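Local coordinates for protein COBE (PDB 2W6K) that takes part in cobalamin (vitamin B12) biosynthesis and belongs to the CbiG C-terminal family, at residues L48-G53 against P58-L63; A106-A111 against G117-L122; A29-T34 against R40-L45; A91-E96 against S100-A105. All coordinates share one frame; numbering follows the deposited sequence.

Contact 1 of 4, residues L48-G53 against P58-L63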
loop_
_atom_site.group_PDB
_atom_site.type_symbol
_atom_site.label_atom_id
_atom_site.label_comp_id
_atom_site.label_asym_id
_atom_site.label_seq_id
_atom_site.Cartn_x
_atom_site.Cartn_y
_atom_site.Cartn_z
ATOM N N LEU A 48 1.085 -4.472 4.644
ATOM C CA LEU A 48 -0.042 -3.879 3.945
ATOM C C LEU A 48 -0.295 -2.521 4.599
ATOM O O LEU A 48 0.038 -2.322 5.779
ATOM C CB LEU A 48 -1.306 -4.711 4.113
ATOM C CG LEU A 48 -1.254 -6.203 3.753
ATOM C CD1 LEU A 48 -2.526 -6.790 4.203
ATOM C CD2 LEU A 48 -1.072 -6.337 2.228
ATOM N N ALA A 49 -0.849 -1.580 3.837
ATOM C CA ALA A 49 -1.133 -0.246 4.384
ATOM C C ALA A 49 -2.498 0.213 3.942
ATOM O O ALA A 49 -2.901 -0.070 2.831
ATOM C CB ALA A 49 -0.093 0.773 3.920
ATOM N N SER A 50 -3.197 0.930 4.824
ATOM C CA SER A 50 -4.455 1.563 4.433
ATOM C C SER A 50 -4.684 2.785 5.293
ATOM O O SER A 50 -3.810 3.228 6.005
ATOM C CB SER A 50 -5.649 0.580 4.518
ATOM O OG SER A 50 -6.795 1.107 3.863
ATOM N N ILE A 51 -5.849 3.376 5.132
ATOM C CA ILE A 51 -6.178 4.572 5.913
ATOM C C ILE A 51 -6.883 4.217 7.217
ATOM O O ILE A 51 -7.676 3.278 7.288
ATOM C CB ILE A 51 -7.014 5.558 5.066
ATOM C CG1 ILE A 51 -7.072 6.936 5.744
ATOM C CG2 ILE A 51 -8.381 5.025 4.797
ATOM C CD1 ILE A 51 -7.543 8.049 4.763
ATOM N N ASP A 52 -6.598 4.996 8.258
ATOM C CA ASP A 52 -7.219 4.787 9.528
ATOM C C ASP A 52 -8.497 5.577 9.506
ATOM O O ASP A 52 -8.617 6.578 8.780
ATOM C CB ASP A 52 -6.324 5.253 10.689
ATOM C CG ASP A 52 -6.635 4.518 11.973
ATOM O OD1 ASP A 52 -7.541 3.644 11.978
ATOM O OD2 ASP A 52 -5.973 4.794 12.976
ATOM N N GLY A 53 -9.466 5.123 10.287
ATOM C CA GLY A 53 -10.715 5.881 10.395
ATOM C C GLY A 53 -11.651 5.097 11.257
ATOM O O GLY A 53 -11.224 4.207 11.993
ATOM N N PRO A 58 -12.372 -5.772 9.157
ATOM C CA PRO A 58 -12.089 -7.236 9.281
ATOM C C PRO A 58 -11.500 -7.942 8.028
ATOM O O PRO A 58 -10.623 -8.804 8.181
ATOM C CB PRO A 58 -13.439 -7.831 9.691
ATOM C CG PRO A 58 -14.436 -6.864 9.229
ATOM C CD PRO A 58 -13.820 -5.497 9.226
ATOM N N GLY A 59 -11.924 -7.576 6.814
ATOM C CA GLY A 59 -11.276 -8.106 5.600
ATOM C C GLY A 59 -9.767 -7.868 5.586
ATOM O O GLY A 59 -9.010 -8.780 5.255
ATOM N N LEU A 60 -9.341 -6.636 5.926
ATOM C CA LEU A 60 -7.902 -6.326 5.916
ATOM C C LEU A 60 -7.162 -7.037 7.028
ATOM O O LEU A 60 -6.050 -7.557 6.824
ATOM C CB LEU A 60 -7.638 -4.807 5.964
ATOM C CG LEU A 60 -7.724 -4.091 4.608
ATOM C CD1 LEU A 60 -7.761 -2.573 4.853
ATOM C CD2 LEU A 60 -6.577 -4.481 3.641
ATOM N N ARG A 61 -7.782 -7.085 8.206
ATOM C CA ARG A 61 -7.161 -7.805 9.282
ATOM C C ARG A 61 -7.030 -9.290 8.969
ATOM O O ARG A 61 -5.993 -9.906 9.291
ATOM C CB ARG A 61 -7.885 -7.544 10.593
ATOM C CG ARG A 61 -7.576 -6.137 11.139
ATOM C CD ARG A 61 -7.865 -6.059 12.631
ATOM N NE ARG A 61 -9.278 -6.287 12.941
ATOM C CZ ARG A 61 -10.247 -5.381 12.852
ATOM N NH1 ARG A 61 -9.996 -4.157 12.418
ATOM N NH2 ARG A 61 -11.493 -5.714 13.179
ATOM N N GLN A 62 -8.049 -9.868 8.322
ATOM C CA GLN A 62 -7.977 -11.304 7.981
ATOM C C GLN A 62 -6.895 -11.530 6.953
ATOM O O GLN A 62 -6.148 -12.538 7.028
ATOM C CB GLN A 62 -9.314 -11.823 7.455
ATOM C CG GLN A 62 -10.426 -11.940 8.555
ATOM C CD GLN A 62 -11.766 -12.332 7.971
ATOM O OE1 GLN A 62 -11.830 -12.999 6.932
ATOM N NE2 GLN A 62 -12.850 -11.898 8.612
ATOM N N LEU A 63 -6.789 -10.617 5.987
ATOM C CA LEU A 63 -5.716 -10.714 4.969
ATOM C C LEU A 63 -4.349 -10.659 5.624
ATOM O O LEU A 63 -3.446 -11.436 5.273
ATOM C CB LEU A 63 -5.835 -9.593 3.915
ATOM C CG LEU A 63 -4.811 -9.694 2.778
ATOM C CD1 LEU A 63 -4.891 -11.051 2.063
ATOM C CD2 LEU A 63 -5.080 -8.567 1.800
#
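Leu-48 and Leu-63 meet through their outer methyl groups, and this is the main apolar touch between strand 48-51 and helix 58-63. Leu-48 CD1 lies 3.9 Å from Leu-63 CD2 and 4.0 Å from Leu-63 CG. The two side chains cross at about a right angle. Leu-63 turns CG anti to its backbone N (chi1 -176°), which swings the branched end toward the strand, with CD2 foremost.

The second touch is apolar on one side and mixed on the other. Leu-60 CD1 packs over the short side chain of Ser-50. It is 3.8 Å from Ser-50 CB and 3.9 Å from Ser-50 OG. The hydroxyl is satisfied: Ser-50 OG is hydrogen-bonded to Ile-16 O of the adjacent strand 12-18.

No hydrogen bond joins the two segments. Their axes approach to 10.2 Å and run nearly antiparallel, at 166°. The segments open the beta-alpha-beta unit of strand 47-51, helix 58-67 and strand 71-74. Leu-60 and Leu-63 also touch Ile-16 and Leu-27, so helix 24-37 shares this face of the sheet.

All four touching residues are buried. Between these two segments the contact therefore rests on apolar packing, and the one polar side-chain atom at the interface is satisfied by the sheet.

Contact 2 of 4, residues A106-A111 against G117-L122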
loop_
_atom_site.group_PDB
_atom_site.type_symbol
_atom_site.label_atom_id
_atom_site.label_comp_id
_atom_site.label_asym_id
_atom_site.label_seq_id
_atom_site.Cartn_x
_atom_site.Cartn_y
_atom_site.Cartn_z
ATOM N N ALA A 106 -1.207 5.361 0.828
ATOM C CA ALA A 106 -0.858 4.511 1.991
ATOM C C ALA A 106 0.406 3.690 1.697
ATOM O O ALA A 106 1.271 3.510 2.572
ATOM C CB ALA A 106 -2.015 3.617 2.417
ATOM N N ALA A 107 0.530 3.243 0.455
ATOM C CA ALA A 107 1.714 2.494 0.037
ATOM C C ALA A 107 2.982 3.349 0.192
ATOM O O ALA A 107 3.953 2.910 0.822
ATOM C CB ALA A 107 1.552 1.958 -1.400
ATOM N N LEU A 108 2.965 4.561 -0.366
ATOM C CA LEU A 108 4.100 5.452 -0.285
ATOM C C LEU A 108 4.414 5.787 1.175
ATOM O O LEU A 108 5.579 5.709 1.594
ATOM C CB LEU A 108 3.806 6.725 -1.072
ATOM C CG LEU A 108 3.881 6.587 -2.590
ATOM C CD1 LEU A 108 3.312 7.853 -3.212
ATOM C CD2 LEU A 108 5.343 6.345 -3.011
ATOM N N ALA A 109 3.384 6.182 1.927
ATOM C CA ALA A 109 3.535 6.619 3.333
ATOM C C ALA A 109 4.180 5.575 4.210
ATOM O O ALA A 109 5.157 5.873 4.914
ATOM C CB ALA A 109 2.192 7.082 3.916
ATOM N N LEU A 110 3.681 4.340 4.146
ATOM C CA LEU A 110 4.224 3.282 4.965
ATOM C C LEU A 110 5.643 2.923 4.518
ATOM O O LEU A 110 6.514 2.686 5.363
ATOM C CB LEU A 110 3.317 2.044 4.963
ATOM C CG LEU A 110 3.758 0.935 5.917
ATOM C CD1 LEU A 110 3.764 1.464 7.389
ATOM C CD2 LEU A 110 2.876 -0.282 5.801
ATOM N N ALA A 111 5.886 2.869 3.211
ATOM C CA ALA A 111 7.226 2.488 2.732
ATOM C C ALA A 111 8.271 3.463 3.266
ATOM O O ALA A 111 9.337 3.048 3.731
ATOM C CB ALA A 111 7.272 2.445 1.210
ATOM N N GLY A 117 13.525 6.620 3.898
ATOM C CA GLY A 117 13.981 7.328 2.714
ATOM C C GLY A 117 12.845 7.358 1.713
ATOM O O GLY A 117 11.736 6.884 2.010
ATOM N N ARG A 118 13.139 7.852 0.518
ATOM C CA ARG A 118 12.131 8.043 -0.525
ATOM C C ARG A 118 11.629 6.721 -1.069
ATOM O O ARG A 118 12.403 5.800 -1.322
ATOM C CB ARG A 118 12.740 8.879 -1.661
ATOM C CG ARG A 118 11.978 8.873 -2.970
ATOM C CD ARG A 118 12.337 10.117 -3.753
ATOM N NE ARG A 118 11.508 11.248 -3.337
ATOM C CZ ARG A 118 10.573 11.806 -4.097
ATOM N NH1 ARG A 118 10.353 11.354 -5.325
ATOM N NH2 ARG A 118 9.865 12.832 -3.631
ATOM N N ALA A 119 10.312 6.629 -1.230
ATOM C CA ALA A 119 9.728 5.484 -1.903
ATOM C C ALA A 119 9.088 5.919 -3.238
ATOM O O ALA A 119 8.821 7.114 -3.454
ATOM C CB ALA A 119 8.709 4.793 -0.996
ATOM N N ASP A 120 8.887 4.949 -4.124
ATOM C CA ASP A 120 8.266 5.188 -5.428
ATOM C C ASP A 120 7.176 4.149 -5.641
ATOM O O ASP A 120 7.317 2.976 -5.257
ATOM C CB ASP A 120 9.322 5.085 -6.547
ATOM C CG ASP A 120 10.050 6.400 -6.817
ATOM O OD1 ASP A 120 9.770 7.435 -6.169
ATOM O OD2 ASP A 120 10.911 6.395 -7.721
ATOM N N LEU A 121 6.088 4.553 -6.282
ATOM C CA LEU A 121 5.119 3.568 -6.700
ATOM C C LEU A 121 5.663 2.780 -7.870
ATOM O O LEU A 121 6.324 3.341 -8.739
ATOM C CB LEU A 121 3.845 4.273 -7.128
ATOM C CG LEU A 121 3.078 4.945 -5.983
ATOM C CD1 LEU A 121 2.131 6.023 -6.506
ATOM C CD2 LEU A 121 2.316 3.876 -5.218
ATOM N N LEU A 122 5.367 1.487 -7.895
ATOM C CA LEU A 122 5.774 0.609 -9.022
ATOM C C LEU A 122 4.989 0.931 -10.276
ATOM O O LEU A 122 5.452 0.711 -11.417
ATOM C CB LEU A 122 5.567 -0.850 -8.618
ATOM C CG LEU A 122 6.717 -1.431 -7.796
ATOM C CD1 LEU A 122 6.795 -0.827 -6.427
ATOM C CD2 LEU A 122 6.471 -2.920 -7.734
#
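Leu-108 and Leu-121 cross at about a right angle and touch along their branched ends. Leu-108 CG is 3.9 Å from Leu-121 CG, and Leu-108 CD1 is equally far from Leu-121 CD1. In Leu-108, CG stands anti to the carbonyl carbon (chi1 -75°). This carries the branch across to the strand, although the side chain does not leave the helix pointing straight at it. The other methyl, Leu-108 CD2, rests against the strand backbone, 3.6 Å from Ala-119 O.

One turn further on, two small side chains face each other. Ala-111 CB and Ala-119 CB are 3.5 Å apart, a close methyl-to-methyl fit. This fits the near approach of the axes, 7.9 Å, at an angle of 160°. Ala-107 CB adds a looser touch to Leu-121 CD2, at 4.3 Å. No hydrogen bond crosses between the segments. Nearby, Glu-112 of the same helix accepts a hydrogen bond from the backbone N of Ala-119.

The contact forms where helix 102-115 turns back into the edge strand 119-127. Strand 131-138 lies next to that strand, and its Ala-136 and Ala-134 touch Ala-107 and Leu-121. The helix also reaches further across the sheet, where Leu-110 packs on Ile-13 and Ala-49.

Contact 3 of 4, residues A29-T34 against R40-L45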
loop_
_atom_site.group_PDB
_atom_site.type_symbol
_atom_site.label_atom_id
_atom_site.label_comp_id
_atom_site.label_asym_id
_atom_site.label_seq_id
_atom_site.Cartn_x
_atom_site.Cartn_y
_atom_site.Cartn_z
ATOM N N ALA A 29 -6.973 -11.986 -3.983
ATOM C CA ALA A 29 -6.942 -12.245 -5.454
ATOM C C ALA A 29 -6.487 -11.002 -6.226
ATOM O O ALA A 29 -5.683 -11.082 -7.153
ATOM C CB ALA A 29 -8.275 -12.724 -5.966
ATOM N N LEU A 30 -6.964 -9.845 -5.805
ATOM C CA LEU A 30 -6.562 -8.631 -6.467
ATOM C C LEU A 30 -5.093 -8.302 -6.176
ATOM O O LEU A 30 -4.366 -7.846 -7.066
ATOM C CB LEU A 30 -7.463 -7.484 -6.078
ATOM C CG LEU A 30 -7.185 -6.155 -6.793
ATOM C CD1 LEU A 30 -7.345 -6.237 -8.319
ATOM C CD2 LEU A 30 -8.120 -5.094 -6.259
ATOM N N LEU A 31 -4.675 -8.538 -4.936
ATOM C CA LEU A 31 -3.294 -8.326 -4.535
ATOM C C LEU A 31 -2.373 -9.218 -5.371
ATOM O O LEU A 31 -1.357 -8.741 -5.882
ATOM C CB LEU A 31 -3.110 -8.634 -3.038
ATOM C CG LEU A 31 -1.705 -8.484 -2.424
ATOM C CD1 LEU A 31 -1.157 -7.052 -2.591
ATOM C CD2 LEU A 31 -1.751 -8.845 -0.970
ATOM N N GLU A 32 -2.737 -10.492 -5.498
ATOM C CA GLU A 32 -1.927 -11.458 -6.269
ATOM C C GLU A 32 -1.788 -11.019 -7.718
ATOM O O GLU A 32 -0.687 -11.097 -8.309
ATOM C CB GLU A 32 -2.585 -12.828 -6.212
ATOM C CG GLU A 32 -2.228 -13.611 -5.014
ATOM C CD GLU A 32 -2.667 -15.063 -5.167
ATOM O OE1 GLU A 32 -1.797 -15.962 -5.076
ATOM O OE2 GLU A 32 -3.867 -15.292 -5.413
ATOM N N ARG A 33 -2.890 -10.557 -8.301
ATOM C CA ARG A 33 -2.879 -10.060 -9.671
ATOM C C ARG A 33 -1.956 -8.852 -9.812
ATOM O O ARG A 33 -1.176 -8.763 -10.759
ATOM C CB ARG A 33 -4.295 -9.693 -10.118
ATOM C CG ARG A 33 -4.784 -10.469 -11.331
ATOM C CD ARG A 33 -5.237 -11.867 -10.945
ATOM N NE ARG A 33 -4.110 -12.780 -10.772
ATOM C CZ ARG A 33 -4.114 -13.824 -9.950
ATOM N NH1 ARG A 33 -3.043 -14.600 -9.857
ATOM N NH2 ARG A 33 -5.189 -14.093 -9.223
ATOM N N THR A 34 -2.054 -7.927 -8.863
ATOM C CA THR A 34 -1.285 -6.687 -8.913
ATOM C C THR A 34 0.220 -6.963 -8.791
ATOM O O THR A 34 1.035 -6.404 -9.537
ATOM C CB THR A 34 -1.756 -5.717 -7.812
ATOM O OG1 THR A 34 -3.158 -5.445 -7.984
ATOM C CG2 THR A 34 -0.997 -4.412 -7.939
ATOM N N ARG A 40 6.352 -9.465 -8.971
ATOM C CA ARG A 40 6.582 -9.669 -7.545
ATOM C C ARG A 40 5.757 -10.837 -6.998
ATOM O O ARG A 40 4.647 -11.072 -7.425
ATOM C CB ARG A 40 6.229 -8.418 -6.745
ATOM C CG ARG A 40 7.390 -7.487 -6.441
ATOM C CD ARG A 40 8.086 -7.077 -7.652
ATOM N NE ARG A 40 9.182 -6.133 -7.436
ATOM C CZ ARG A 40 9.640 -5.324 -8.389
ATOM N NH1 ARG A 40 10.640 -4.489 -8.128
ATOM N NH2 ARG A 40 9.083 -5.332 -9.600
ATOM N N SER A 41 6.317 -11.562 -6.051
ATOM C CA SER A 41 5.588 -12.678 -5.434
ATOM C C SER A 41 4.979 -12.165 -4.142
ATOM O O SER A 41 5.545 -11.279 -3.487
ATOM C CB SER A 41 6.581 -13.802 -5.128
ATOM O OG SER A 41 6.059 -14.793 -4.265
ATOM N N LEU A 42 3.861 -12.754 -3.732
ATOM C CA LEU A 42 3.308 -12.455 -2.406
ATOM C C LEU A 42 4.329 -12.682 -1.310
ATOM O O LEU A 42 4.278 -12.029 -0.276
ATOM C CB LEU A 42 2.113 -13.355 -2.100
ATOM C CG LEU A 42 0.738 -13.024 -2.637
ATOM C CD1 LEU A 42 -0.104 -14.297 -2.440
ATOM C CD2 LEU A 42 0.093 -11.828 -1.940
ATOM N N ALA A 43 5.241 -13.639 -1.511
ATOM C CA ALA A 43 6.337 -13.873 -0.545
ATOM C C ALA A 43 7.229 -12.645 -0.279
ATOM O O ALA A 43 7.836 -12.510 0.783
ATOM C CB ALA A 43 7.191 -15.052 -1.015
ATOM N N GLU A 44 7.273 -11.738 -1.256
ATOM C CA GLU A 44 8.117 -10.564 -1.197
ATOM C C GLU A 44 7.511 -9.385 -0.446
ATOM O O GLU A 44 8.219 -8.455 -0.072
ATOM C CB GLU A 44 8.463 -10.107 -2.611
ATOM C CG GLU A 44 9.310 -11.102 -3.352
ATOM C CD GLU A 44 9.688 -10.554 -4.685
ATOM O OE1 GLU A 44 9.065 -10.955 -5.688
ATOM O OE2 GLU A 44 10.581 -9.696 -4.691
ATOM N N LEU A 45 6.193 -9.393 -0.272
ATOM C CA LEU A 45 5.546 -8.306 0.467
ATOM C C LEU A 45 6.033 -8.221 1.892
ATOM O O LEU A 45 6.082 -9.236 2.580
ATOM C CB LEU A 45 4.047 -8.575 0.570
ATOM C CG LEU A 45 3.052 -8.061 -0.430
ATOM C CD1 LEU A 45 1.686 -8.185 0.235
ATOM C CD2 LEU A 45 3.346 -6.608 -0.825
#
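Leu-31 has CG anti to the backbone N (chi1 179°), and Leu-42 has CG anti to its carbonyl carbon (chi1 -82°). These torsions send the two branched ends into each other. Leu-31 CD2 and Leu-42 CD2 are 3.6 Å apart, and the side chains cross obliquely. The same Leu-31 methyl also meets Leu-45, this time tip to tip, with Leu-31 CD2 3.7 Å from Leu-45 CD1. Leu-42 uses its other methyl on Glu-32. There Leu-42 CD1 comes within 3.4 Å of Glu-32 CG, so the aliphatic part of the glutamate lies against the leucine. Glu-32 OE1 is close to the same methyl, Leu-42 CD1, at 3.5 Å.

Here the connection from helix 24-37 to strand 47-51 folds back on the helix. Residues 40-45 come back alongside it before the strand begins. Residues 42-44 form a short 3-10 turn, and Ser-41 opens it with an ST turn. Ser-41 OG accepts from Ala-43 N at 3.1 Å, while Ser-41 N gives its hydrogen to Glu-44 OE1 at 2.8 Å (164°). These two bonds tie the front of the turn, from which Leu-42 projects to the helix.

The carbonyls of Leu-42 and Leu-45 both accept from Arg-69 NH1. Leu-31 and Leu-45 both touch Ala-14 of strand 12-18, while Leu-42 and Leu-45 also pack on Leu-35 of the helix.

Contact 4 of 4, residues A91-E96 against S100-A105. With SO4 (sulfate ion), chain B; SO4 (sulfate ion), chain C.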
loop_
_atom_site.group_PDB
_atom_site.type_symbol
_atom_site.label_atom_id
_atom_site.label_comp_id
_atom_site.label_asym_id
_atom_site.label_seq_id
_atom_site.Cartn_x
_atom_site.Cartn_y
_atom_site.Cartn_z
ATOM N N ALA A 91 -12.434 9.896 -7.010
ATOM C CA ALA A 91 -13.518 10.750 -6.535
ATOM C C ALA A 91 -14.114 10.261 -5.213
ATOM O O ALA A 91 -14.356 11.066 -4.311
ATOM C CB ALA A 91 -14.608 10.863 -7.605
ATOM N N VAL A 92 -14.365 8.952 -5.103
ATOM C CA VAL A 92 -14.857 8.360 -3.846
ATOM C C VAL A 92 -13.865 8.598 -2.694
ATOM O O VAL A 92 -14.260 9.090 -1.627
ATOM C CB VAL A 92 -15.169 6.832 -3.999
ATOM C CG1 VAL A 92 -15.501 6.190 -2.648
ATOM C CG2 VAL A 92 -16.310 6.616 -5.026
ATOM N N ALA A 93 -12.588 8.265 -2.909
ATOM C CA ALA A 93 -11.569 8.464 -1.867
ATOM C C ALA A 93 -11.526 9.928 -1.438
ATOM O O ALA A 93 -11.557 10.233 -0.243
ATOM C CB ALA A 93 -10.179 8.011 -2.351
ATOM N N LEU A 94 -11.463 10.833 -2.404
ATOM C CA LEU A 94 -11.322 12.249 -2.075
ATOM C C LEU A 94 -12.503 12.703 -1.199
ATOM O O LEU A 94 -12.295 13.330 -0.143
ATOM C CB LEU A 94 -11.159 13.094 -3.346
ATOM C CG LEU A 94 -10.705 14.569 -3.282
ATOM C CD1 LEU A 94 -11.813 15.494 -2.834
ATOM C CD2 LEU A 94 -9.472 14.781 -2.411
ATOM N N ARG A 95 -13.721 12.340 -1.624
ATOM C CA ARG A 95 -14.966 12.723 -0.948
ATOM C C ARG A 95 -14.997 12.201 0.469
ATOM O O ARG A 95 -15.312 12.945 1.398
ATOM C CB ARG A 95 -16.201 12.192 -1.696
ATOM C CG ARG A 95 -17.535 12.843 -1.249
ATOM C CD ARG A 95 -18.725 11.869 -1.099
ATOM N NE ARG A 95 -18.481 10.535 -1.653
ATOM C CZ ARG A 95 -19.301 9.494 -1.517
ATOM N NH1 ARG A 95 -20.443 9.612 -0.853
ATOM N NH2 ARG A 95 -18.970 8.319 -2.045
ATOM N N GLU A 96 -14.645 10.924 0.629
ATOM C CA GLU A 96 -14.755 10.227 1.915
ATOM C C GLU A 96 -13.613 10.489 2.905
ATOM O O GLU A 96 -13.836 10.477 4.121
ATOM C CB GLU A 96 -14.899 8.711 1.680
ATOM C CG GLU A 96 -16.146 8.324 0.879
ATOM C CD GLU A 96 -17.438 8.689 1.593
ATOM O OE1 GLU A 96 -17.707 8.127 2.679
ATOM O OE2 GLU A 96 -18.187 9.539 1.066
ATOM N N SER A 100 -6.696 11.619 -2.236
ATOM C CA SER A 100 -7.120 11.285 -3.620
ATOM C C SER A 100 -6.960 9.812 -4.006
ATOM O O SER A 100 -7.536 9.351 -4.982
ATOM C CB SER A 100 -6.379 12.157 -4.645
ATOM O OG SER A 100 -6.774 13.519 -4.473
ATOM N N SER A 101 -6.112 9.092 -3.291
ATOM C CA SER A 101 -5.995 7.639 -3.524
ATOM C C SER A 101 -5.468 7.009 -2.287
ATOM O O SER A 101 -4.297 7.210 -1.962
ATOM C CB SER A 101 -5.081 7.281 -4.703
ATOM O OG SER A 101 -4.933 5.859 -4.739
ATOM N N VAL A 102 -6.316 6.258 -1.585
ATOM C CA VAL A 102 -5.900 5.594 -0.357
ATOM C C VAL A 102 -4.814 4.581 -0.670
ATOM O O VAL A 102 -3.829 4.500 0.058
ATOM C CB VAL A 102 -7.092 4.935 0.388
ATOM C CG1 VAL A 102 -6.614 3.973 1.469
ATOM C CG2 VAL A 102 -7.989 6.022 0.952
ATOM N N ALA A 103 -5.010 3.794 -1.724
ATOM C CA ALA A 103 -4.029 2.723 -2.021
ATOM C C ALA A 103 -2.655 3.306 -2.321
ATOM O O ALA A 103 -1.634 2.842 -1.807
ATOM C CB ALA A 103 -4.512 1.879 -3.189
ATOM N N GLU A 104 -2.612 4.304 -3.197
ATOM C CA GLU A 104 -1.333 4.879 -3.609
ATOM C C GLU A 104 -0.658 5.645 -2.451
ATOM O O GLU A 104 0.524 5.447 -2.169
ATOM C CB GLU A 104 -1.530 5.768 -4.830
ATOM C CG GLU A 104 -1.918 4.949 -6.025
ATOM C CD GLU A 104 -2.096 5.732 -7.316
ATOM O OE1 GLU A 104 -2.085 6.969 -7.272
ATOM O OE2 GLU A 104 -2.280 5.061 -8.370
ATOM N N ALA A 105 -1.430 6.473 -1.765
ATOM C CA ALA A 105 -0.874 7.269 -0.650
ATOM C C ALA A 105 -0.439 6.410 0.504
ATOM O O ALA A 105 0.611 6.677 1.074
ATOM C CB ALA A 105 -1.860 8.337 -0.178
HETATM S S SO4 B . -8.296 4.277 -3.715
HETATM O O1 SO4 B . -9.519 3.682 -4.344
HETATM O O2 SO4 B . -8.695 5.306 -2.765
HETATM O O3 SO4 B . -7.506 4.872 -4.774
HETATM O O4 SO4 B . -7.578 3.230 -3.047
HETATM S S SO4 C . -13.367 6.648 -8.495
HETATM O O1 SO4 C . -13.851 5.820 -9.596
HETATM O O2 SO4 C . -12.334 5.898 -7.759
HETATM O O3 SO4 C . -14.400 7.079 -7.579
HETATM O O4 SO4 C . -12.754 7.858 -9.052
#
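Ala-93 presents its methyl to the backbone that leads into helix 102-115. Ala-93 CB lies 4.0 Å from Ser-100 O and touches Val-102 CG2 more loosely, at 4.4 Å. Beside it, Leu-94 sets CG anti to the backbone N (chi1 -167°), and Leu-94 CD2 comes to 3.6 Å from Ser-100 OG.

Ser-101 is the N-cap of the second helix. Its OG stands anti to the backbone N (chi1 174°) and accepts from Glu-104 N at 3.2 Å. The same hydroxyl donates to O3 of a sulfate ion, 2.8 Å from Ser-101 OG. Val-102 N and Ala-103 N each give a further hydrogen bond to this sulfate, to O2 and O4. Ala-93 CB also lies 3.1 Å from O2 of this sulfate, so the ion touches both segments. Lys-125 NZ is hydrogen-bonded to a sulfate, probably this one, since Ser-101 touches Lys-125. The anion sits at the helix N-terminus, where first-turn N-H groups without a helix carbonyl to bond, and probably the helix dipole, favour it. A second sulfate takes hydrogen bonds from Ala-91 N and Val-92 N at the start of helix 91-97. Both ions probably come from the crystallisation liquor.

The contact lies at the surface, where the two helices meet across a short turn. Helix 102-115 then packs against one face of the sheet, with Val-102 on Ser-50 and Ile-51 of strand 47-51 and Ala-103 on Ala-134 of strand 131-138.

How the contacts relate
Contacts 1 and 2 are buried, contact 3 is partly buried and contact 4 lies at the surface. Contacts 1 and 2 reach the same sheet and stand on opposite sides of the chain's centre, yet they touch where Ala-49 meets Ala-106 and Leu-110. Contacts 2 and 4 share helix 102-115, the first along its body and the second at its N-terminus. Contact 3 joins contact 1 through Leu-31 and Leu-48, while contacts 3 and 4 do not touch. No hydrogen bond crosses between the segments of any of them. Contacts 1 and 2 are mostly apolar, with a buried serine in contact 1 bonded within the sheet. Contact 3 adds a glutamate stem to its leucines. Contact 4 brings in sulfate and an N-cap serine.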